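Local coordinates for Lmo0131 protein (Listeria monocytogenes, PDB 4Q6J) that is of unproven function but, as an EAL-domain TIM-barrel protein, may hydrolyse cyclic di-GMP as a cyclic-guanylate-specific phosphodiesterase, at residues M4-T9 against T46-L51; D13-N18 against D58-L63; N18-Y23 against G40-K45; Y23-V28 against S237-M242. All blocks are in the same frame, centred on the assembly; numbering follows the deposited sequence. Where two conformers were deposited one is given.

Contact 1. Residues M4-T9 against T46-L51; sequences MDISST and TATTIL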
# COMPACT_ATOMS: atom_id res chain seq x y z
N MSE B 4 -7.79 -21.65 -9.21
CA MSE B 4 -8.01 -22.64 -8.19
C MSE B 4 -8.29 -24.06 -8.59
O MSE B 4 -9.24 -24.36 -9.34
CB MSE B 4 -9.03 -22.17 -7.16
CG MSE B 4 -8.49 -22.24 -5.73
SE MSE B 4 -6.77 -23.17 -5.49
CE MSE B 4 -6.49 -22.60 -3.63
N ASP B 5 -7.50 -24.94 -7.99
CA ASP B 5 -7.63 -26.37 -8.10
C ASP B 5 -8.97 -26.81 -7.53
O ASP B 5 -9.48 -27.85 -7.90
CB ASP B 5 -6.48 -27.05 -7.36
CG ASP B 5 -6.15 -28.41 -7.94
OD1 ASP B 5 -6.90 -28.89 -8.79
OD2 ASP B 5 -5.13 -29.00 -7.52
N ILE B 6 -9.50 -26.06 -6.57
CA ILE B 6 -10.84 -26.33 -6.08
C ILE B 6 -11.76 -25.12 -6.25
O ILE B 6 -11.30 -24.02 -6.39
CB ILE B 6 -10.85 -26.88 -4.64
CG1 ILE B 6 -10.47 -25.81 -3.61
CG2 ILE B 6 -9.90 -28.06 -4.53
CD1 ILE B 6 -10.95 -26.16 -2.22
N SER B 7 -13.07 -25.37 -6.27
CA SER B 7 -14.05 -24.32 -6.48
C SER B 7 -14.07 -23.35 -5.33
O SER B 7 -13.79 -23.74 -4.20
CB SER B 7 -15.43 -24.94 -6.59
OG SER B 7 -15.89 -25.33 -5.32
N SER B 8 -14.43 -22.10 -5.57
CA SER B 8 -14.66 -21.19 -4.46
C SER B 8 -15.81 -21.67 -3.56
O SER B 8 -15.76 -21.50 -2.36
CB SER B 8 -14.99 -19.80 -4.98
OG SER B 8 -14.88 -19.73 -6.38
N THR B 9 -16.86 -22.23 -4.16
CA THR B 9 -17.98 -22.76 -3.38
C THR B 9 -17.59 -23.68 -2.23
O THR B 9 -18.00 -23.48 -1.11
CB THR B 9 -18.90 -23.54 -4.30
OG1 THR B 9 -19.50 -22.65 -5.27
CG2 THR B 9 -19.96 -24.22 -3.48
N THR B 46 -11.35 -28.36 4.06
CA THR B 46 -12.52 -28.43 3.17
C THR B 46 -12.89 -29.88 2.88
O THR B 46 -12.43 -30.79 3.56
CB THR B 46 -12.26 -27.75 1.83
OG1 THR B 46 -11.46 -28.61 1.02
CG2 THR B 46 -11.56 -26.38 2.04
N ALA B 47 -13.72 -30.08 1.87
CA ALA B 47 -14.20 -31.41 1.55
C ALA B 47 -13.06 -32.26 1.03
O ALA B 47 -12.93 -33.42 1.39
CB ALA B 47 -15.32 -31.34 0.53
N THR B 48 -12.22 -31.66 0.20
CA THR B 48 -11.26 -32.44 -0.57
C THR B 48 -9.80 -32.18 -0.18
O THR B 48 -8.90 -32.84 -0.69
CB THR B 48 -11.47 -32.21 -2.08
OG1 THR B 48 -11.22 -30.84 -2.41
CG2 THR B 48 -12.89 -32.58 -2.49
N THR B 49 -9.58 -31.24 0.73
CA THR B 49 -8.22 -30.86 1.06
C THR B 49 -8.15 -30.03 2.33
O THR B 49 -9.16 -29.86 3.02
CB THR B 49 -7.56 -30.11 -0.13
OG1 THR B 49 -6.14 -30.08 0.01
CG2 THR B 49 -8.11 -28.69 -0.25
N ILE B 50 -6.94 -29.55 2.65
CA ILE B 50 -6.68 -28.65 3.78
C ILE B 50 -5.87 -27.47 3.27
O ILE B 50 -4.79 -27.64 2.71
CB ILE B 50 -5.94 -29.37 4.96
CG1 ILE B 50 -6.69 -30.63 5.34
CG2 ILE B 50 -5.88 -28.48 6.19
CD1 ILE B 50 -6.30 -31.23 6.61
N LEU B 51 -6.41 -26.27 3.45
CA LEU B 51 -5.83 -25.04 2.91
C LEU B 51 -5.14 -24.19 3.98
O LEU B 51 -5.59 -24.14 5.12
CB LEU B 51 -6.93 -24.20 2.23
CG LEU B 51 -7.06 -24.13 0.70
CD1 LEU B 51 -6.93 -25.48 0.07
CD2 LEU B 51 -8.37 -23.51 0.30
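Ile6 carries most of this contact, and its two branches part to meet different threonines. The van der Waals contacts centre on its longer arm. CG1 sits between the backbone N and the carbonyl carbon (chi1 71°), and the arm ends in CD1, which comes tip to tip with Thr46, 4.1 Å from Thr46 OG1. The same methyl lies 4.3 Å from Thr49 CG2 and, as an apolar pair, 4.5 Å from Leu51 CD2. The shorter branch works separately: Ile6 CG2 rests 3.7 Å from Thr48 OG1, the two side chains running antiparallel past one another. Met4, present as selenomethionine and poorly ordered, adds a loose touch of its CE on Leu51 CD2.

Polar bonding does not cross between the segments but runs alongside the apolar patch. The hydroxyls of Thr46 and Thr48 both hydrogen-bond Glu10, on the helix that Ser7 caps through its OG to the N of Glu10. Within 46-51, Thr46 N donates to Thr49 O at 2.9 Å, closing the turn. The Ile6 methyls thus lie beside two hydroxyls that both bond the carboxylate of Glu10, in the first turn of helix 8-16.

Ser8 and Thr9 reach Glu215 of the second subunit, so the N-terminal arm also lies at a subunit interface. The whole is peripheral packing of a helix N-cap and its lead-in against the turn joining strand 35-45 to the short antiparallel strand 50-51, at the periphery of the EAL domain.

Contact 2. Residues D13-N18 against D58-L63; sequences DAIRRN and DDIVLL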
# COMPACT_ATOMS: atom_id res chain seq x y z
N ASP B 13 -18.23 -22.87 1.81
CA ASP B 13 -19.02 -23.72 2.70
C ASP B 13 -18.20 -24.20 3.89
O ASP B 13 -18.74 -24.38 4.98
CB ASP B 13 -19.65 -24.88 1.96
CG ASP B 13 -20.92 -25.37 2.63
OD1 ASP B 13 -21.41 -24.69 3.57
OD2 ASP B 13 -21.45 -26.43 2.23
N ALA B 14 -16.90 -24.39 3.71
CA ALA B 14 -16.05 -24.78 4.83
C ALA B 14 -15.93 -23.64 5.85
O ALA B 14 -16.00 -23.83 7.03
CB ALA B 14 -14.71 -25.22 4.34
N ILE B 15 -15.76 -22.43 5.36
CA ILE B 15 -15.74 -21.26 6.21
C ILE B 15 -17.06 -21.08 7.00
O ILE B 15 -17.06 -20.64 8.15
CB ILE B 15 -15.49 -20.04 5.35
CG1 ILE B 15 -14.03 -19.98 4.95
CG2 ILE B 15 -15.84 -18.81 6.06
CD1 ILE B 15 -13.80 -19.04 3.86
N ARG B 16 -18.19 -21.42 6.39
CA ARG B 16 -19.49 -21.37 7.07
C ARG B 16 -19.66 -22.47 8.13
O ARG B 16 -20.28 -22.24 9.17
CB ARG B 16 -20.63 -21.43 6.06
CG ARG B 16 -20.73 -20.17 5.23
CD ARG B 16 -22.15 -19.81 4.88
NE ARG B 16 -22.22 -18.67 3.98
CZ ARG B 16 -22.10 -18.77 2.66
NH1 ARG B 16 -21.89 -19.95 2.11
NH2 ARG B 16 -22.17 -17.69 1.90
N ARG B 17 -19.12 -23.65 7.85
CA ARG B 17 -19.05 -24.71 8.85
C ARG B 17 -18.07 -24.38 9.99
O ARG B 17 -17.95 -25.16 10.93
CB ARG B 17 -18.65 -26.04 8.21
CG ARG B 17 -19.56 -26.51 7.08
CD ARG B 17 -18.84 -27.56 6.22
NE ARG B 17 -19.42 -27.77 4.89
CZ ARG B 17 -18.71 -27.89 3.76
NH1 ARG B 17 -17.39 -27.81 3.80
NH2 ARG B 17 -19.33 -28.09 2.60
N ASN B 18 -17.38 -23.24 9.92
CA ASN B 18 -16.29 -22.91 10.85
C ASN B 18 -15.32 -24.07 10.94
O ASN B 18 -14.89 -24.49 12.03
CB ASN B 18 -16.80 -22.52 12.23
CG ASN B 18 -16.90 -21.02 12.41
OD1 ASN B 18 -16.01 -20.28 12.00
ND2 ASN B 18 -18.00 -20.57 13.02
N ASP B 58 -9.09 -14.40 1.07
CA ASP B 58 -9.96 -13.46 0.39
C ASP B 58 -11.37 -13.77 0.79
O ASP B 58 -12.15 -12.89 1.10
CB ASP B 58 -9.81 -13.60 -1.13
CG ASP B 58 -9.00 -12.48 -1.75
OD1 ASP B 58 -7.96 -12.78 -2.36
OD2 ASP B 58 -9.41 -11.32 -1.63
N ASP B 59 -11.68 -15.05 0.82
CA ASP B 59 -13.02 -15.49 1.12
C ASP B 59 -13.46 -15.10 2.54
O ASP B 59 -14.59 -14.70 2.74
CB ASP B 59 -13.10 -16.98 0.86
CG ASP B 59 -12.52 -17.35 -0.48
OD1 ASP B 59 -11.34 -17.75 -0.54
OD2 ASP B 59 -13.24 -17.23 -1.47
N ILE B 60 -12.56 -15.20 3.51
CA ILE B 60 -12.91 -14.91 4.90
C ILE B 60 -13.37 -13.47 5.12
O ILE B 60 -14.38 -13.22 5.75
CB ILE B 60 -11.68 -15.18 5.81
CG1 ILE B 60 -11.27 -16.65 5.78
CG2 ILE B 60 -11.91 -14.70 7.24
CD1 ILE B 60 -11.99 -17.52 6.79
N VAL B 61 -12.62 -12.53 4.56
CA VAL B 61 -12.97 -11.13 4.52
C VAL B 61 -14.32 -10.91 3.84
O VAL B 61 -15.24 -10.35 4.41
CB VAL B 61 -11.88 -10.35 3.79
CG1 VAL B 61 -12.38 -9.01 3.32
CG2 VAL B 61 -10.63 -10.24 4.67
N LEU B 62 -14.46 -11.40 2.61
CA LEU B 62 -15.72 -11.30 1.87
C LEU B 62 -16.93 -11.98 2.55
O LEU B 62 -18.09 -11.63 2.32
CB LEU B 62 -15.53 -11.84 0.46
CG LEU B 62 -14.43 -11.05 -0.25
CD1 LEU B 62 -13.64 -11.91 -1.22
CD2 LEU B 62 -15.01 -9.78 -0.92
N LEU B 63 -16.64 -12.97 3.39
CA LEU B 63 -17.68 -13.62 4.15
C LEU B 63 -17.73 -13.04 5.57
O LEU B 63 -18.48 -13.53 6.41
CB LEU B 63 -17.47 -15.15 4.17
CG LEU B 63 -18.01 -16.02 3.04
CD1 LEU B 63 -17.99 -17.50 3.42
CD2 LEU B 63 -19.42 -15.60 2.64
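The guanidinium of Arg16 has Leu63 CD1 over the centre of one face, 4.3 Å above the plane, while Leu63 CD2 approaches Arg16 NH2 to 3.5 Å. Leucine and arginine cross at about a right angle, and both methyls of Leu63 touch the one flat group. The arginine chain bends at chi2 (-146°), which places CD. Leu184 of the second subunit also packs on Arg16.

This is helix-helix packing on the outside of the EAL domain, between the C-terminal turns of helices 8-16 and 53-62. The first ends at Asn18 in a Schellman motif, with positive phi and two bonds back into the last turn; of these, Asn18 N to Ile15 O is weak. The second helix gives way at Leu63, whose N still bonds Asp59 O at 2.8 Å. No hydrogen bond joins the two segments.

Ile15 supplies the buried centre. Its CG2, anti to the backbone N, meets Leu63 CD1 at 3.6 Å, whereas CG1 lies on the Ile60 side. Tyr20 of strand 20-29 touches both isoleucines, which ties the helix pair to the sheet beneath. Ile60 CD1 comes within 3.7 Å of Ile15 CG1. The carboxylate of Asp59 takes no part across the contact; its methylene does, with Asp59 CB 3.7 Å from Ile15 CD1.

Contact 3. Residues N18-Y23 against G40-K45; sequences NSYLLY and GLVRLK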
# COMPACT_ATOMS: atom_id res chain seq x y z
N ASN B 18 -17.38 -23.24 9.92
CA ASN B 18 -16.29 -22.91 10.85
C ASN B 18 -15.32 -24.07 10.94
O ASN B 18 -14.89 -24.49 12.03
CB ASN B 18 -16.80 -22.52 12.23
CG ASN B 18 -16.90 -21.02 12.41
OD1 ASN B 18 -16.01 -20.28 12.00
ND2 ASN B 18 -18.00 -20.57 13.02
N SER B 19 -14.99 -24.58 9.78
CA SER B 19 -14.22 -25.78 9.65
C SER B 19 -12.70 -25.48 9.62
O SER B 19 -12.06 -25.64 8.59
CB SER B 19 -14.72 -26.48 8.38
OG SER B 19 -14.21 -27.77 8.27
N TYR B 20 -12.12 -25.05 10.75
CA TYR B 20 -10.69 -24.71 10.82
C TYR B 20 -9.91 -25.77 11.56
O TYR B 20 -10.48 -26.51 12.35
CB TYR B 20 -10.49 -23.37 11.54
CG TYR B 20 -11.22 -22.20 10.93
CD1 TYR B 20 -10.76 -21.59 9.78
CD2 TYR B 20 -12.37 -21.69 11.51
CE1 TYR B 20 -11.42 -20.52 9.21
CE2 TYR B 20 -13.04 -20.63 10.96
CZ TYR B 20 -12.56 -20.04 9.81
OH TYR B 20 -13.23 -18.97 9.27
N LEU B 21 -8.61 -25.85 11.29
CA LEU B 21 -7.71 -26.68 12.10
C LEU B 21 -6.58 -25.80 12.56
O LEU B 21 -6.15 -24.95 11.82
CB LEU B 21 -7.10 -27.82 11.27
CG LEU B 21 -8.01 -28.90 10.69
CD1 LEU B 21 -7.19 -29.80 9.79
CD2 LEU B 21 -8.64 -29.68 11.79
N LEU B 22 -6.05 -26.01 13.76
CA LEU B 22 -4.86 -25.27 14.12
C LEU B 22 -3.68 -26.24 13.99
O LEU B 22 -3.67 -27.31 14.59
CB LEU B 22 -4.96 -24.71 15.54
CG LEU B 22 -3.97 -23.59 15.85
CD1 LEU B 22 -4.28 -22.40 14.99
CD2 LEU B 22 -3.97 -23.21 17.33
N TYR B 23 -2.71 -25.88 13.14
CA TYR B 23 -1.49 -26.64 13.00
C TYR B 23 -0.43 -25.93 13.79
O TYR B 23 -0.62 -24.77 14.19
CB TYR B 23 -1.10 -26.76 11.53
CG TYR B 23 -1.84 -27.83 10.74
CD1 TYR B 23 -2.96 -28.47 11.27
CD2 TYR B 23 -1.39 -28.22 9.48
CE1 TYR B 23 -3.62 -29.45 10.56
CE2 TYR B 23 -2.05 -29.20 8.76
CZ TYR B 23 -3.17 -29.81 9.30
OH TYR B 23 -3.82 -30.79 8.58
N GLY B 40 1.27 -21.45 16.24
CA GLY B 40 -0.02 -21.94 15.81
C GLY B 40 -0.29 -21.36 14.44
O GLY B 40 -0.13 -20.16 14.22
N LEU B 41 -0.71 -22.20 13.51
CA LEU B 41 -0.93 -21.76 12.15
C LEU B 41 -2.27 -22.29 11.71
O LEU B 41 -2.40 -23.48 11.57
CB LEU B 41 0.16 -22.34 11.28
CG LEU B 41 1.51 -21.65 11.47
CD1 LEU B 41 2.67 -22.47 10.91
CD2 LEU B 41 1.43 -20.27 10.83
N VAL B 42 -3.25 -21.41 11.50
CA VAL B 42 -4.59 -21.84 11.13
C VAL B 42 -4.63 -22.50 9.74
O VAL B 42 -3.88 -22.12 8.84
CB VAL B 42 -5.64 -20.70 11.20
CG1 VAL B 42 -5.62 -19.86 9.93
CG2 VAL B 42 -7.02 -21.25 11.48
N ARG B 43 -5.48 -23.51 9.61
CA ARG B 43 -5.73 -24.19 8.35
C ARG B 43 -7.23 -24.25 8.17
O ARG B 43 -7.97 -24.21 9.14
CB ARG B 43 -5.19 -25.62 8.38
CG ARG B 43 -3.70 -25.75 8.58
CD ARG B 43 -3.04 -24.83 7.65
NE ARG B 43 -1.60 -24.96 7.55
CZ ARG B 43 -0.77 -23.93 7.64
NH1 ARG B 43 -1.26 -22.73 7.88
NH2 ARG B 43 0.55 -24.10 7.51
N LEU B 44 -7.67 -24.36 6.92
CA LEU B 44 -9.07 -24.57 6.65
C LEU B 44 -9.19 -25.96 6.07
O LEU B 44 -8.55 -26.28 5.07
CB LEU B 44 -9.62 -23.54 5.66
CG LEU B 44 -11.10 -23.69 5.27
CD1 LEU B 44 -12.01 -23.27 6.41
CD2 LEU B 44 -11.39 -22.91 4.01
N LYS B 45 -9.99 -26.80 6.70
CA LYS B 45 -10.21 -28.13 6.19
C LYS B 45 -11.47 -28.07 5.36
O LYS B 45 -12.53 -27.76 5.89
CB LYS B 45 -10.38 -29.15 7.33
CG LYS B 45 -10.12 -30.56 6.86
CD LYS B 45 -10.79 -31.60 7.72
CE LYS B 45 -10.11 -32.99 7.61
NZ LYS B 45 -10.24 -33.65 6.28
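Ser19 and Lys45 are joined by two hydrogen bonds of different kinds. Lys45 N donates to Ser19 O at 3.0 Å, and Ser19 OG donates to Lys45 O at 2.9 Å; OG stands anti to its own backbone N (chi1 -170°), which turns it to that carbonyl. Ser19 is also the centre of an inverse gamma turn. Further along, Leu21 exchanges a pair of bonds with Arg43, and the shorter, Arg43 N to Leu21 O, measures 2.7 Å. Tyr23 and Leu41 repeat the exchange. The carbonyls of Leu21, Tyr23 and Arg43 also accept CA-H...O contacts, from Val42, Gly40 and Tyr20.

The pattern is that of an antiparallel beta hairpin, strands 20-29 and 35-45, in the sheet of the EAL barrel, with Tyr20-Leu44 and Leu22-Val42 as non-hydrogen-bonded pairs. Those four side chains share one face, toward helix 66-83 and helix 53-62; Phe72 meets the Tyr20 ring there.

On the face with Leu21, Tyr23 and Leu41, Arg43 lays CG over the Tyr23 ring, 3.6 Å from its centroid, in a CH-pi contact. Ring and guanidinium planes stand 55° apart, and Arg43 NH1 donates to Val42 O at 2.9 Å, a carbonyl of its own strand.

Contact 4. Residues Y23-V28 against S237-M242; sequences YYQPKV and SRPLPM. With EDO (1,2-ethanediol), chain N; EDO (1,2-ethanediol), chain R; EDO (1,2-ethanediol), chain L.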
# COMPACT_ATOMS: atom_id res chain seq x y z
N TYR B 23 -2.71 -25.88 13.14
CA TYR B 23 -1.49 -26.64 13.00
C TYR B 23 -0.43 -25.93 13.79
O TYR B 23 -0.62 -24.77 14.19
CB TYR B 23 -1.10 -26.76 11.53
CG TYR B 23 -1.84 -27.83 10.74
CD1 TYR B 23 -2.96 -28.47 11.27
CD2 TYR B 23 -1.39 -28.22 9.48
CE1 TYR B 23 -3.62 -29.45 10.56
CE2 TYR B 23 -2.05 -29.20 8.76
CZ TYR B 23 -3.17 -29.81 9.30
OH TYR B 23 -3.82 -30.79 8.58
N TYR B 24 0.70 -26.61 14.02
CA TYR B 24 1.75 -26.14 14.93
C TYR B 24 3.13 -26.36 14.33
O TYR B 24 3.43 -27.46 13.86
CB TYR B 24 1.69 -26.92 16.25
CG TYR B 24 0.37 -26.77 16.94
CD1 TYR B 24 0.08 -25.61 17.64
CD2 TYR B 24 -0.59 -27.76 16.86
CE1 TYR B 24 -1.14 -25.45 18.27
CE2 TYR B 24 -1.82 -27.61 17.49
CZ TYR B 24 -2.09 -26.44 18.18
OH TYR B 24 -3.29 -26.26 18.81
N GLN B 25 3.97 -25.34 14.35
CA GLN B 25 5.34 -25.53 13.87
C GLN B 25 6.33 -25.35 15.04
O GLN B 25 6.34 -24.30 15.69
CB GLN B 25 5.66 -24.59 12.70
CG GLN B 25 7.00 -24.98 12.08
CD GLN B 25 7.44 -24.13 10.89
OE1 GLN B 25 7.21 -22.93 10.84
NE2 GLN B 25 8.11 -24.78 9.92
N PRO B 26 7.16 -26.39 15.35
CA PRO B 26 8.05 -26.24 16.51
C PRO B 26 9.04 -25.07 16.38
O PRO B 26 9.52 -24.74 15.29
CB PRO B 26 8.84 -27.56 16.54
CG PRO B 26 8.13 -28.46 15.71
CD PRO B 26 7.39 -27.68 14.68
N LYS B 27 9.32 -24.45 17.51
CA LYS B 27 10.42 -23.52 17.65
C LYS B 27 11.41 -24.19 18.61
O LYS B 27 11.01 -24.71 19.65
CB LYS B 27 9.94 -22.17 18.19
CG LYS B 27 9.19 -21.39 17.14
CD LYS B 27 8.59 -20.18 17.74
CE LYS B 27 7.62 -20.55 18.84
NZ LYS B 27 7.01 -19.32 19.40
N VAL B 28 12.69 -24.14 18.24
CA VAL B 28 13.74 -24.87 18.92
C VAL B 28 14.73 -23.88 19.51
O VAL B 28 15.07 -22.89 18.88
CB VAL B 28 14.45 -25.80 17.91
CG1 VAL B 28 15.74 -26.27 18.41
CG2 VAL B 28 13.55 -26.98 17.52
N SER B 237 10.94 -29.03 11.52
CA SER B 237 9.63 -29.58 11.16
C SER B 237 8.71 -28.59 10.43
O SER B 237 8.55 -27.45 10.87
CB SER B 237 8.90 -30.11 12.41
OG SER B 237 7.71 -30.80 12.08
N ARG B 238 8.10 -29.02 9.33
CA ARG B 238 6.96 -28.32 8.76
C ARG B 238 5.85 -28.19 9.82
O ARG B 238 5.88 -28.90 10.83
CB ARG B 238 6.43 -29.11 7.58
CG ARG B 238 6.01 -30.53 7.93
CD ARG B 238 5.96 -31.41 6.70
NE ARG B 238 4.59 -31.82 6.40
CZ ARG B 238 4.07 -33.01 6.70
NH1 ARG B 238 4.80 -33.92 7.31
NH2 ARG B 238 2.80 -33.29 6.39
N PRO B 239 4.88 -27.31 9.60
CA PRO B 239 3.74 -27.30 10.52
C PRO B 239 2.90 -28.59 10.43
O PRO B 239 2.73 -29.12 9.34
CB PRO B 239 2.94 -26.08 10.05
CG PRO B 239 3.95 -25.25 9.33
CD PRO B 239 4.79 -26.21 8.62
N LEU B 240 2.42 -29.10 11.56
CA LEU B 240 1.72 -30.38 11.63
C LEU B 240 0.55 -30.31 12.60
O LEU B 240 0.57 -29.48 13.51
CB LEU B 240 2.64 -31.48 12.14
CG LEU B 240 3.83 -31.88 11.29
CD1 LEU B 240 4.74 -32.71 12.14
CD2 LEU B 240 3.35 -32.62 10.06
N PRO B 241 -0.45 -31.19 12.43
CA PRO B 241 -1.43 -31.41 13.49
C PRO B 241 -0.70 -31.72 14.79
O PRO B 241 0.38 -32.29 14.74
CB PRO B 241 -2.16 -32.67 13.01
CG PRO B 241 -2.05 -32.64 11.57
CD PRO B 241 -0.69 -32.05 11.27
N MSE B 242 -1.27 -31.36 15.93
CA MSE B 242 -0.66 -31.73 17.20
C MSE B 242 -0.41 -33.23 17.28
O MSE B 242 0.61 -33.67 17.82
CB MSE B 242 -1.50 -31.27 18.40
CG MSE B 242 -0.78 -31.49 19.75
SE MSE B 242 1.05 -30.78 19.81
CE MSE B 242 0.73 -28.91 20.14
C1 EDO N . 9.84 -17.26 21.03
O1 EDO N . 8.69 -17.10 20.19
C2 EDO N . 10.03 -18.70 21.46
O2 EDO N . 10.40 -19.51 20.33
C1 EDO R . 10.15 -31.31 7.91
O1 EDO R . 8.83 -31.84 7.77
C2 EDO R . 11.09 -32.49 7.97
O2 EDO R . 12.43 -32.07 8.20
C1 EDO L . 10.29 -23.38 5.69
O1 EDO L . 11.54 -23.63 6.32
C2 EDO L . 9.24 -22.91 6.67
O2 EDO L . 8.94 -23.93 7.62
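Gln25 NE2 donates two hydrogen bonds: to O2 of the ethanediol of chain L, probably from the crystallisation liquor, at 2.6 Å, and to Ser237 O at 2.9 Å. The serine carbonyl lies in the plane of the glutamine amide. A chi1 of -171° puts CG anti to the backbone N, and the chain runs on extended to the amide; OE1 is taken by Gln232, so both ends of the amide are bonded.

The backbones meet in a single antiparallel bridge, Tyr24 with Leu240, through which the segment leading into helix 242-248 lies beside strand 20-29, part of the sheet of the EAL TIM barrel. Tyr24 N donates to Leu240 O, and Leu240 N to Tyr24 O at 3.0 Å.

Three prolines and two tyrosines fill in around this bridge. Pro241 lies alongside Tyr23, pointing the same way, with its CD over the ring centre in a CH-pi contact. Pro239 sets CG 3.8 Å from Gln25 CB, and Ser237 CB reaches Pro26 CD. Arg238 leaves the contact: its NE makes a salt bridge to Asp5 of the second subunit, and its guanidinium has Leu240 CD2 over one face, toward the rim.

Met242, present as selenomethionine, is bent at chi2 and chi3 and crosses Tyr24 at about a right angle in a Met-aromatic contact, its CE over the ring, offset toward the rim and 3.7 Å from Tyr24 CD2.

How the contacts relate
Two contacts are largely helical or loop packing at the periphery, with centres 22 to 24 Å from the chain's centre, against 11 to 14 Å for the two of the sheet. Contacts 1 and 2 both use helix 8-16, touch the second subunit, and have no hydrogen bond between their segments; contact 2 is the more buried, contact 1 looser and more polar at its margin. Contacts 3 and 4 share strand 20-29 and Tyr23, whose ring is met by both, and rest chiefly on backbone hydrogen bonds, each with one side-chain bond added. The chain passes from contact 2 into contact 3 at Asn18, and Leu51 of contact 1 probably hydrogen-bonds Leu44 of contact 3, extending the hairpin by another strand.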